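Local coordinates for uncharacterized conserved protein YiiM (Geobacillus stearothermophilus, PDB 5YHH) that is a MOSC-domain protein that probably confers hydroxylaminopurine resistance and carries a putative molybdenum cofactor-binding catalytic site, at residues 106-111 with 166-171; 181-186 with 209-214. All blocks are in the same frame, centred on the assembly; numbering follows the deposited sequence.

Interaction 1 of 2, residues 106-111 with 166-171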
loop_
_atom_site.group_PDB
_atom_site.type_symbol
_atom_site.label_atom_id
_atom_site.label_comp_id
_atom_site.label_asym_id
_atom_site.label_seq_id
_atom_site.Cartn_x
_atom_site.Cartn_y
_atom_site.Cartn_z
ATOM N N GLY A 106 -6.716 -6.542 -7.074
ATOM C CA GLY A 106 -8.092 -6.999 -7.073
ATOM C C GLY A 106 -8.484 -7.905 -5.932
ATOM O O GLY A 106 -9.672 -8.168 -5.769
ATOM N N ASP A 107 -7.518 -8.378 -5.134
ATOM C CA ASP A 107 -7.835 -9.201 -3.964
ATOM C C ASP A 107 -8.802 -8.419 -3.096
ATOM O O ASP A 107 -8.606 -7.225 -2.849
ATOM C CB ASP A 107 -6.615 -9.475 -3.074
ATOM C CG ASP A 107 -5.648 -10.536 -3.614
ATOM O OD1 ASP A 107 -5.890 -11.193 -4.639
ATOM O OD2 ASP A 107 -4.578 -10.699 -2.965
ATOM N N ILE A 108 -9.830 -9.109 -2.610
ATOM C CA ILE A 108 -10.761 -8.552 -1.646
ATOM C C ILE A 108 -10.573 -9.228 -0.298
ATOM O O ILE A 108 -10.560 -10.482 -0.203
ATOM C CB ILE A 108 -12.217 -8.708 -2.148
ATOM C CG1 ILE A 108 -12.358 -7.995 -3.492
ATOM C CG2 ILE A 108 -13.198 -8.155 -1.113
ATOM C CD1 ILE A 108 -13.752 -8.099 -4.175
ATOM N N TYR A 109 -10.446 -8.415 0.750
ATOM C CA TYR A 109 -10.243 -8.932 2.118
ATOM C C TYR A 109 -11.348 -8.400 3.032
ATOM O O TYR A 109 -11.810 -7.261 2.867
ATOM C CB TYR A 109 -8.906 -8.487 2.709
ATOM C CG TYR A 109 -7.709 -9.042 1.965
ATOM C CD1 TYR A 109 -7.235 -8.419 0.838
ATOM C CD2 TYR A 109 -7.063 -10.208 2.403
ATOM C CE1 TYR A 109 -6.117 -8.919 0.148
ATOM C CE2 TYR A 109 -5.967 -10.738 1.707
ATOM C CZ TYR A 109 -5.506 -10.084 0.569
ATOM O OH TYR A 109 -4.430 -10.573 -0.153
ATOM N N VAL A 110 -11.772 -9.230 3.980
ATOM C CA VAL A 110 -12.596 -8.755 5.085
ATOM C C VAL A 110 -11.621 -8.323 6.177
ATOM O O VAL A 110 -10.660 -9.031 6.490
ATOM C CB VAL A 110 -13.561 -9.822 5.636
ATOM C CG1 VAL A 110 -14.285 -9.292 6.869
ATOM C CG2 VAL A 110 -14.621 -10.186 4.618
ATOM N N ALA A 111 -11.858 -7.154 6.745
ATOM C CA ALA A 111 -11.094 -6.664 7.873
ATOM C C ALA A 111 -12.049 -6.055 8.854
ATOM O O ALA A 111 -12.660 -5.037 8.556
ATOM C CB ALA A 111 -10.079 -5.600 7.406
ATOM N N VAL A 166 -8.902 -11.376 6.049
ATOM C CA VAL A 166 -9.308 -12.646 5.487
ATOM C C VAL A 166 -9.580 -12.468 4.002
ATOM O O VAL A 166 -10.449 -11.690 3.599
ATOM C CB VAL A 166 -10.620 -13.180 6.169
ATOM C CG1 VAL A 166 -11.029 -14.548 5.598
ATOM C CG2 VAL A 166 -10.461 -13.252 7.698
ATOM N N LEU A 167 -8.843 -13.204 3.185
ATOM C CA LEU A 167 -9.032 -13.150 1.756
ATOM C C LEU A 167 -10.363 -13.758 1.431
ATOM O O LEU A 167 -10.609 -14.892 1.784
ATOM C CB LEU A 167 -7.919 -13.909 1.033
ATOM C CG LEU A 167 -7.975 -13.842 -0.491
ATOM C CD1 LEU A 167 -7.665 -12.397 -1.003
ATOM C CD2 LEU A 167 -7.009 -14.867 -1.090
ATOM N N VAL A 168 -11.236 -13.007 0.778
ATOM C CA VAL A 168 -12.507 -13.564 0.355
ATOM C C VAL A 168 -12.609 -13.719 -1.152
ATOM O O VAL A 168 -13.416 -14.506 -1.623
ATOM C CB VAL A 168 -13.732 -12.768 0.927
ATOM C CG1 VAL A 168 -13.871 -13.065 2.444
ATOM C CG2 VAL A 168 -13.605 -11.285 0.672
ATOM N N GLU A 169 -11.810 -12.992 -1.918
ATOM C CA GLU A 169 -11.718 -13.231 -3.361
ATOM C C GLU A 169 -10.335 -12.881 -3.924
ATOM O O GLU A 169 -9.851 -11.778 -3.720
ATOM C CB GLU A 169 -12.807 -12.450 -4.098
ATOM C CG GLU A 169 -12.796 -12.677 -5.606
ATOM C CD GLU A 169 -13.975 -12.033 -6.320
ATOM O OE1 GLU A 169 -14.026 -10.787 -6.405
ATOM O OE2 GLU A 169 -14.830 -12.790 -6.809
ATOM N N ARG A 170 -9.703 -13.840 -4.600
ATOM C CA ARG A 170 -8.430 -13.612 -5.268
ATOM C C ARG A 170 -8.633 -12.726 -6.491
ATOM O O ARG A 170 -9.482 -13.008 -7.326
ATOM C CB ARG A 170 -7.780 -14.943 -5.685
ATOM C CG ARG A 170 -6.445 -14.817 -6.467
ATOM C CD ARG A 170 -5.338 -14.196 -5.644
ATOM N NE ARG A 170 -4.801 -15.125 -4.670
ATOM C CZ ARG A 170 -4.084 -14.793 -3.593
ATOM N NH1 ARG A 170 -3.770 -13.525 -3.289
ATOM N NH2 ARG A 170 -3.676 -15.767 -2.800
ATOM N N GLY A 171 -7.864 -11.647 -6.584
ATOM C CA GLY A 171 -7.937 -10.749 -7.738
ATOM C C GLY A 171 -7.814 -11.550 -9.012
ATOM O O GLY A 171 -7.017 -12.472 -9.095
#
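A classic beta bulge interrupts the antiparallel pairing of strand 108-111 with strand 165-169, where two residues of the edge strand, V168 and E169, lie opposite the single I108. The carbonyl oxygen I108 O takes two backbone N-H groups, V168 N at 2.8 Å and the longer E169 N at 3.3 Å, while I108 N bonds to E169 O. Past the bulge the strands meet again through Y109 with L167, a non-hydrogen-bonded pair, and V110 with V166, a hydrogen-bonded pair with both of its N-H...O bonds formed. In the mixed sheet of the MOSC domain strand 165-169 is an outermost strand, and strand 114-121 flanks 108-111 on its other side. L167 CG lies anti to the backbone N (chi1 -176°), and methyl CD1 beyond it sits over one face of the Y109 ring, 3.8 Å from the centroid and displaced toward the rim, a CH-pi contact. On the opposite face of the sheet I108 CG2 meets V168 CG2 at 3.6 Å. Just before strand 108-111 begins and just after 165-169 ends, the D107 carboxylate holds segment 166-171 at two points: OD1 receives G171 N at 2.8 Å through its anti lone pair, in a nearly straight bond (172°), and OD2 forms a salt bridge with R170 NH1 at 3.0 Å. C104 N also donates to D107 OD2.

Interaction 2 of 2, residues 181-186 with 209-214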
loop_
_atom_site.group_PDB
_atom_site.type_symbol
_atom_site.label_atom_id
_atom_site.label_comp_id
_atom_site.label_asym_id
_atom_site.label_seq_id
_atom_site.Cartn_x
_atom_site.Cartn_y
_atom_site.Cartn_z
ATOM N N ASN A 181 4.886 -4.024 -9.777
ATOM C CA ASN A 181 6.024 -3.128 -9.578
ATOM C C ASN A 181 7.147 -3.449 -10.568
ATOM O O ASN A 181 7.827 -2.560 -11.080
ATOM C CB ASN A 181 6.597 -3.264 -8.161
ATOM C CG ASN A 181 5.912 -2.363 -7.146
ATOM O OD1 ASN A 181 5.370 -1.320 -7.489
ATOM N ND2 ASN A 181 5.994 -2.737 -5.896
ATOM N N HIS A 182 7.371 -4.740 -10.792
ATOM C CA HIS A 182 8.441 -5.160 -11.656
ATOM C C HIS A 182 8.230 -4.644 -13.087
ATOM O O HIS A 182 9.174 -4.129 -13.681
ATOM C CB HIS A 182 8.633 -6.675 -11.612
ATOM C CG HIS A 182 9.674 -7.147 -12.562
ATOM N ND1 HIS A 182 11.017 -7.066 -12.278
ATOM C CD2 HIS A 182 9.577 -7.633 -13.822
ATOM C CE1 HIS A 182 11.707 -7.518 -13.313
ATOM N NE2 HIS A 182 10.853 -7.868 -14.262
ATOM N N ILE A 183 7.010 -4.777 -13.617
ATOM C CA ILE A 183 6.657 -4.265 -14.954
ATOM C C ILE A 183 6.822 -2.751 -15.022
ATOM O O ILE A 183 7.413 -2.225 -15.941
ATOM C CB ILE A 183 5.185 -4.605 -15.358
ATOM C CG1 ILE A 183 4.936 -6.121 -15.352
ATOM C CG2 ILE A 183 4.849 -4.048 -16.760
ATOM C CD1 ILE A 183 5.857 -6.898 -16.253
ATOM N N TYR A 184 6.300 -2.075 -14.012
ATOM C CA TYR A 184 6.287 -0.616 -13.925
ATOM C C TYR A 184 7.702 -0.010 -13.832
ATOM O O TYR A 184 7.997 0.988 -14.481
ATOM C CB TYR A 184 5.440 -0.218 -12.698
ATOM C CG TYR A 184 5.205 1.265 -12.503
ATOM C CD1 TYR A 184 4.034 1.857 -12.952
ATOM C CD2 TYR A 184 6.150 2.072 -11.860
ATOM C CE1 TYR A 184 3.794 3.216 -12.772
ATOM C CE2 TYR A 184 5.932 3.446 -11.696
ATOM C CZ TYR A 184 4.742 3.998 -12.146
ATOM O OH TYR A 184 4.489 5.332 -11.986
ATOM N N TYR A 185 8.560 -0.601 -13.013
ATOM C CA TYR A 185 9.910 -0.066 -12.821
ATOM C C TYR A 185 10.961 -0.626 -13.781
ATOM O O TYR A 185 11.969 0.049 -14.059
ATOM C CB TYR A 185 10.356 -0.254 -11.369
ATOM C CG TYR A 185 9.575 0.616 -10.417
ATOM C CD1 TYR A 185 9.750 1.990 -10.404
ATOM C CD2 TYR A 185 8.651 0.071 -9.556
ATOM C CE1 TYR A 185 9.031 2.789 -9.548
ATOM C CE2 TYR A 185 7.928 0.856 -8.708
ATOM C CZ TYR A 185 8.116 2.211 -8.700
ATOM O OH TYR A 185 7.361 2.997 -7.858
ATOM N N HIS A 186 10.756 -1.830 -14.313
ATOM C CA HIS A 186 11.830 -2.468 -15.110
ATOM C C HIS A 186 11.467 -2.833 -16.551
ATOM O O HIS A 186 12.309 -2.715 -17.436
ATOM C CB HIS A 186 12.410 -3.642 -14.322
ATOM C CG HIS A 186 12.825 -3.260 -12.932
ATOM N ND1 HIS A 186 13.835 -2.351 -12.680
ATOM C CD2 HIS A 186 12.352 -3.633 -11.722
ATOM C CE1 HIS A 186 13.971 -2.191 -11.376
ATOM N NE2 HIS A 186 13.080 -2.956 -10.771
ATOM N N GLU A 209 -3.796 4.992 -16.346
ATOM C CA GLU A 209 -3.440 6.102 -17.237
ATOM C C GLU A 209 -1.964 6.030 -17.625
ATOM O O GLU A 209 -1.620 6.090 -18.803
ATOM C CB GLU A 209 -3.770 7.454 -16.584
ATOM C CG GLU A 209 -5.275 7.702 -16.470
ATOM C CD GLU A 209 -5.630 9.026 -15.807
ATOM O OE1 GLU A 209 -4.779 9.961 -15.806
ATOM O OE2 GLU A 209 -6.782 9.130 -15.314
ATOM N N THR A 210 -1.103 5.854 -16.625
ATOM C CA THR A 210 0.333 5.750 -16.851
ATOM C C THR A 210 0.700 4.618 -17.818
ATOM O O THR A 210 1.558 4.802 -18.688
ATOM C CB THR A 210 1.076 5.594 -15.514
ATOM O OG1 THR A 210 0.830 6.760 -14.723
ATOM C CG2 THR A 210 2.578 5.426 -15.728
ATOM N N PHE A 211 0.051 3.464 -17.674
ATOM C CA PHE A 211 0.288 2.329 -18.569
ATOM C C PHE A 211 -0.289 2.601 -19.972
ATOM O O PHE A 211 0.177 2.025 -20.964
ATOM C CB PHE A 211 -0.325 1.036 -18.011
ATOM C CG PHE A 211 0.457 0.397 -16.872
ATOM C CD1 PHE A 211 1.813 0.176 -16.963
ATOM C CD2 PHE A 211 -0.200 -0.035 -15.726
ATOM C CE1 PHE A 211 2.491 -0.431 -15.926
ATOM C CE2 PHE A 211 0.484 -0.650 -14.694
ATOM C CZ PHE A 211 1.815 -0.844 -14.795
ATOM N N GLN A 212 -1.309 3.461 -20.045
ATOM C CA GLN A 212 -1.879 3.914 -21.324
ATOM C C GLN A 212 -1.114 5.075 -22.003
ATOM O O GLN A 212 -1.119 5.170 -23.241
ATOM C CB GLN A 212 -3.349 4.290 -21.131
ATOM C CG GLN A 212 -4.246 3.086 -20.830
ATOM C CD GLN A 212 -5.706 3.479 -20.599
ATOM O OE1 GLN A 212 -6.020 4.643 -20.325
ATOM N NE2 GLN A 212 -6.604 2.504 -20.718
ATOM N N LYS A 213 -0.469 5.952 -21.224
ATOM C CA LYS A 213 0.448 6.963 -21.795
ATOM C C LYS A 213 1.666 6.219 -22.347
ATOM O O LYS A 213 1.964 6.331 -23.526
ATOM C CB LYS A 213 0.930 8.032 -20.797
ATOM C CG LYS A 213 -0.081 8.642 -19.834
ATOM C CD LYS A 213 -1.203 9.421 -20.512
ATOM C CE LYS A 213 -1.804 10.464 -19.553
ATOM N NZ LYS A 213 -3.282 10.579 -19.667
ATOM N N ARG A 214 2.366 5.446 -21.508
ATOM C CA ARG A 214 3.277 4.422 -22.048
ATOM C C ARG A 214 2.345 3.548 -22.871
ATOM O O ARG A 214 1.161 3.528 -22.577
ATOM C CB ARG A 214 3.910 3.564 -20.961
ATOM C CG ARG A 214 4.664 4.304 -19.889
ATOM C CD ARG A 214 5.065 3.326 -18.786
ATOM N NE ARG A 214 5.538 4.005 -17.593
ATOM C CZ ARG A 214 6.056 3.386 -16.532
ATOM N NH1 ARG A 214 6.186 2.061 -16.511
ATOM N NH2 ARG A 214 6.448 4.100 -15.482
HETATM O O HOH W 1 5.835 -0.394 -17.617
#
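The C-terminal turns of helices 177-185 and 205-213 run at 42° to each other, with segment axes 12.1 Å apart at their closest. Y184 and F211 have the nearest alpha carbons, still 8.1 Å apart, and at this separation long side chains span the gap. Y184 is the centre of the contact. Its CG is anti to the backbone N; R214 lies over one face of the ring and F211 at its edge. The R214 guanidinium covers that face in a cation-pi interaction: CZ lies 4.4 Å from the ring centroid, close to the ring normal, and NH2 sits over the ring centre, although the two planes are inclined at 41°. The Y184 edge is turned toward the face of F211 in an offset edge-to-face pair, with planes at 82° and Y184 CD1 4.0 Å from F211 CZ. T210 adds methyl CG2, 3.9 Å from Y184 CE1, its side chain crossing that of the tyrosine at about a right angle.

R214, just past the end of its helix, reaches across with a chain extended from CG to NE. Its NH1 donates to Y184 O at 2.9 Å, in the carbonyl plane and on a lone pair, so one residue provides both the aromatic face and the backbone acceptor for this arginine. A water accepts from the same NH1 and donates to I183 O, joining R214 to a second carbonyl near the end of helix 177-185.

Both segments belong to the YiiM-like 3-alpha helix domain. Helix 191-199 completes the trio: I183 packs on A193 and I197, and F211 on M194 and I197. W207, from the preceding part of helix 205-213, stacks on the Y184 ring, while N181 hydrogen-bonds to S147, just ahead of strand 149-153.

In the fold
From the N terminus the chain first lays down strands 8-19, 27-35, 65-69 and 93-96 of the mixed sheet. Interaction 1 then closes the first loop: after 106-111 the chain runs through 54 residues, including strands 114-121, 149-153 and 157-159 and helices 127-132 and 137-144, before 166-171 returns to pair with it at an edge of that sheet. The chain next enters helix 177-185. Interaction 2 closes a shorter loop of 22 residues that contains helix 191-199, bringing together the first and last helices of the C-terminal three-helix domain. The contacts lie in series, neither nested nor crossed, with centres 24 Å apart and no direct touch.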